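Local coordinates for probable endoglucanase (Gluconacetobacter xylinus, PDB 1WZZ), which hydrolyses internal beta-1,4-glucosidic linkages of cellulose and carboxymethylcellulose as a family 8 glycoside hydrolase with an (alpha/alpha)6 barrel, at residues A[258-261]-A[262-266]. Sequence-based numbering, arbitrary orientation.
Sequences DFTR and FWNNF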
ATOM      1  N   ASP A 258     -12.788 -16.597  -0.006  1.00 13.00           N
ATOM      2  CA  ASP A 258     -11.601 -17.256   0.518  1.00 13.15           C
ATOM      3  C   ASP A 258     -11.015 -16.460   1.693  1.00 12.67           C
ATOM      4  O   ASP A 258     -10.598 -17.047   2.700  1.00 13.80           O
ATOM      5  CB  ASP A 258     -10.543 -17.439  -0.581  1.00 14.32           C
ATOM      6  CG  ASP A 258     -10.901 -18.553  -1.565  1.00 17.54           C
ATOM      7  OD1 ASP A 258     -11.690 -19.470  -1.192  1.00 19.79           O
ATOM      8  OD2 ASP A 258     -10.377 -18.528  -2.710  1.00 16.48           O
ATOM      9  N   PHE A 259     -10.956 -15.127   1.580  1.00 12.83           N
ATOM     10  CA  PHE A 259     -10.429 -14.359   2.710  1.00 12.03           C
ATOM     11  C   PHE A 259     -11.332 -14.519   3.918  1.00 13.37           C
ATOM     12  O   PHE A 259     -10.847 -14.601   5.037  1.00 13.39           O
ATOM     13  CB  PHE A 259     -10.310 -12.868   2.364  1.00 14.05           C
ATOM     14  CG  PHE A 259      -9.015 -12.524   1.644  1.00 11.97           C
ATOM     15  CD1 PHE A 259      -7.815 -12.507   2.341  1.00 16.69           C
ATOM     16  CD2 PHE A 259      -9.013 -12.277   0.274  1.00 14.31           C
ATOM     17  CE1 PHE A 259      -6.592 -12.238   1.651  1.00 14.12           C
ATOM     18  CE2 PHE A 259      -7.808 -12.017  -0.405  1.00 17.69           C
ATOM     19  CZ  PHE A 259      -6.611 -12.005   0.308  1.00 15.93           C
ATOM     20  N   THR A 260     -12.639 -14.580   3.679  1.00 13.74           N
ATOM     21  CA  THR A 260     -13.584 -14.702   4.785  1.00 13.48           C
ATOM     22  C   THR A 260     -13.332 -16.020   5.520  1.00 13.82           C
ATOM     23  O   THR A 260     -13.298 -16.050   6.765  1.00 14.64           O
ATOM     24  CB  THR A 260     -15.035 -14.633   4.257  1.00 16.15           C
ATOM     25  OG1 THR A 260     -15.273 -13.344   3.677  1.00 15.07           O
ATOM     26  CG2 THR A 260     -16.022 -14.868   5.408  1.00 14.81           C
ATOM     27  N   ARG A 261     -13.162 -17.118   4.776  1.00 14.45           N
ATOM     28  CA  ARG A 261     -12.890 -18.404   5.427  1.00 16.09           C
ATOM     29  C   ARG A 261     -11.622 -18.372   6.233  1.00 16.21           C
ATOM     30  O   ARG A 261     -11.525 -18.970   7.322  1.00 17.72           O
ATOM     31  CB  ARG A 261     -12.741 -19.548   4.423  1.00 15.96           C
ATOM     32  CG  ARG A 261     -13.992 -19.862   3.727  1.00 23.23           C
ATOM     33  CD  ARG A 261     -13.882 -21.160   2.938  1.00 19.95           C
ATOM     34  NE  ARG A 261     -15.011 -21.178   2.026  1.00 24.86           N
ATOM     35  CZ  ARG A 261     -16.233 -21.512   2.411  1.00 23.86           C
ATOM     36  NH1 ARG A 261     -16.448 -21.861   3.670  1.00 22.60           N
ATOM     37  NH2 ARG A 261     -17.233 -21.468   1.552  1.00 21.15           N
ATOM     38  N   PHE A 262     -10.621 -17.696   5.684  1.00 13.01           N
ATOM     39  CA  PHE A 262      -9.347 -17.596   6.359  1.00 12.95           C
ATOM     40  C   PHE A 262      -9.478 -16.825   7.678  1.00 14.00           C
ATOM     41  O   PHE A 262      -9.040 -17.302   8.727  1.00 14.88           O
ATOM     42  CB  PHE A 262      -8.330 -16.911   5.419  1.00 13.47           C
ATOM     43  CG  PHE A 262      -6.993 -16.638   6.061  1.00 12.08           C
ATOM     44  CD1 PHE A 262      -6.594 -15.318   6.335  1.00 15.79           C
ATOM     45  CD2 PHE A 262      -6.120 -17.676   6.342  1.00 16.51           C
ATOM     46  CE1 PHE A 262      -5.326 -15.056   6.875  1.00 14.49           C
ATOM     47  CE2 PHE A 262      -4.857 -17.430   6.880  1.00 15.80           C
ATOM     48  CZ  PHE A 262      -4.464 -16.113   7.143  1.00 13.97           C
ATOM     49  N   TRP A 263     -10.111 -15.659   7.663  1.00 12.22           N
ATOM     50  CA  TRP A 263     -10.182 -14.891   8.897  1.00 13.55           C
ATOM     51  C   TRP A 263     -10.954 -15.656   9.937  1.00 15.59           C
ATOM     52  O   TRP A 263     -10.567 -15.695  11.101  1.00 15.31           O
ATOM     53  CB  TRP A 263     -10.924 -13.568   8.729  1.00 13.12           C
ATOM     54  CG  TRP A 263     -10.456 -12.653   7.609  1.00 13.18           C
ATOM     55  CD1 TRP A 263     -11.257 -12.046   6.699  1.00 14.62           C
ATOM     56  CD2 TRP A 263      -9.125 -12.175   7.352  1.00 17.79           C
ATOM     57  NE1 TRP A 263     -10.520 -11.215   5.880  1.00 14.91           N
ATOM     58  CE2 TRP A 263      -9.211 -11.279   6.257  1.00 15.33           C
ATOM     59  CE3 TRP A 263      -7.879 -12.412   7.939  1.00 18.10           C
ATOM     60  CZ2 TRP A 263      -8.092 -10.622   5.738  1.00 19.64           C
ATOM     61  CZ3 TRP A 263      -6.760 -11.744   7.416  1.00 24.02           C
ATOM     62  CH2 TRP A 263      -6.884 -10.868   6.331  1.00 17.79           C
ATOM     63  N   ASN A 264     -12.062 -16.242   9.512  1.00 14.82           N
ATOM     64  CA  ASN A 264     -12.874 -16.962  10.486  1.00 17.24           C
ATOM     65  C   ASN A 264     -12.297 -18.263  11.001  1.00 18.02           C
ATOM     66  O   ASN A 264     -12.760 -18.784  12.049  1.00 20.91           O
ATOM     67  CB  ASN A 264     -14.290 -17.109   9.947  1.00 18.45           C
ATOM     68  CG  ASN A 264     -15.015 -15.768   9.916  1.00 19.80           C
ATOM     69  OD1 ASN A 264     -15.157 -15.100  10.942  1.00 21.05           O
ATOM     70  ND2 ASN A 264     -15.448 -15.353   8.742  1.00 21.18           N
ATOM     71  N   ASN A 265     -11.283 -18.792  10.332  1.00 16.65           N
ATOM     72  CA  ASN A 265     -10.643 -20.006  10.825  1.00 17.99           C
ATOM     73  C   ASN A 265      -9.947 -19.662  12.142  1.00 19.05           C
ATOM     74  O   ASN A 265      -9.868 -20.485  13.051  1.00 20.96           O
ATOM     75  CB  ASN A 265      -9.572 -20.509   9.859  1.00 19.17           C
ATOM     76  CG  ASN A 265      -8.797 -21.674  10.433  1.00 23.50           C
ATOM     77  OD1 ASN A 265      -9.358 -22.744  10.638  1.00 26.62           O
ATOM     78  ND2 ASN A 265      -7.523 -21.468  10.721  1.00 22.46           N
ATOM     79  N   PHE A 266      -9.457 -18.435  12.241  1.00 15.68           N
ATOM     80  CA  PHE A 266      -8.732 -17.971  13.417  1.00 16.95           C
ATOM     81  C   PHE A 266      -9.526 -17.183  14.460  1.00 18.09           C
ATOM     82  O   PHE A 266      -9.352 -17.372  15.666  1.00 18.53           O
ATOM     83  CB  PHE A 266      -7.542 -17.106  12.961  1.00 19.08           C
ATOM     84  CG  PHE A 266      -6.578 -17.842  12.078  1.00 18.99           C
ATOM     85  CD1 PHE A 266      -5.623 -18.694  12.630  1.00 20.61           C
ATOM     86  CD2 PHE A 266      -6.658 -17.740  10.688  1.00 19.88           C
ATOM     87  CE1 PHE A 266      -4.773 -19.435  11.816  1.00 21.23           C
ATOM     88  CE2 PHE A 266      -5.822 -18.472   9.875  1.00 20.78           C
ATOM     89  CZ  PHE A 266      -4.870 -19.327  10.433  1.00 21.92           C
TER
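Trp263 lies alongside Phe259, one turn further along helix 253-266, both side chains pointing the same way. Their rings are near parallel, with planes at 30°, but slid so far apart that they barely overlap; CZ2 of Trp263 meets CD1 of Phe259 at 3.9 Å. With CG of Trp263 anti to its own carbonyl carbon (chi1 -53°), the indole folds back along the helix, and Phe259 O sits over one indole face near the rim, 3.1 Å from Trp263 CD1. That same Phe259 O accepts the backbone N-H of Trp263, 2.9 Å from Trp263 N.

Asn264 repeats the i to i+4 spacing with Thr260. Thr260 O accepts the backbone N-H of Asn264, 3.0 Å from Asn264 N, in a nearly straight bond (167°), and Asn264 ND2 adds a weak, bent second one. The methyl CG2 of Thr260 lies 3.4 Å from Asn264 ND2, while Thr260 OG1 turns back to the carbonyl of Leu256. The Asn264 amide is also fixed from outside, OD1 by the N-H of Asp301 and ND2 by the carbonyl of Gly299.

Replacing Trp263 by an alanine is likely to take the indole edge carbon CZ2 away from the Phe259 ring and to lose the weak hydrogen bond from the indole NE1 to the carbonyl of Thr298. Chemically, this part of helix 253-266 joins an aromatic pair, Phe259 and Trp263, in loose contact, to an amide bonded at both ends, tying the helix to residues 298-301.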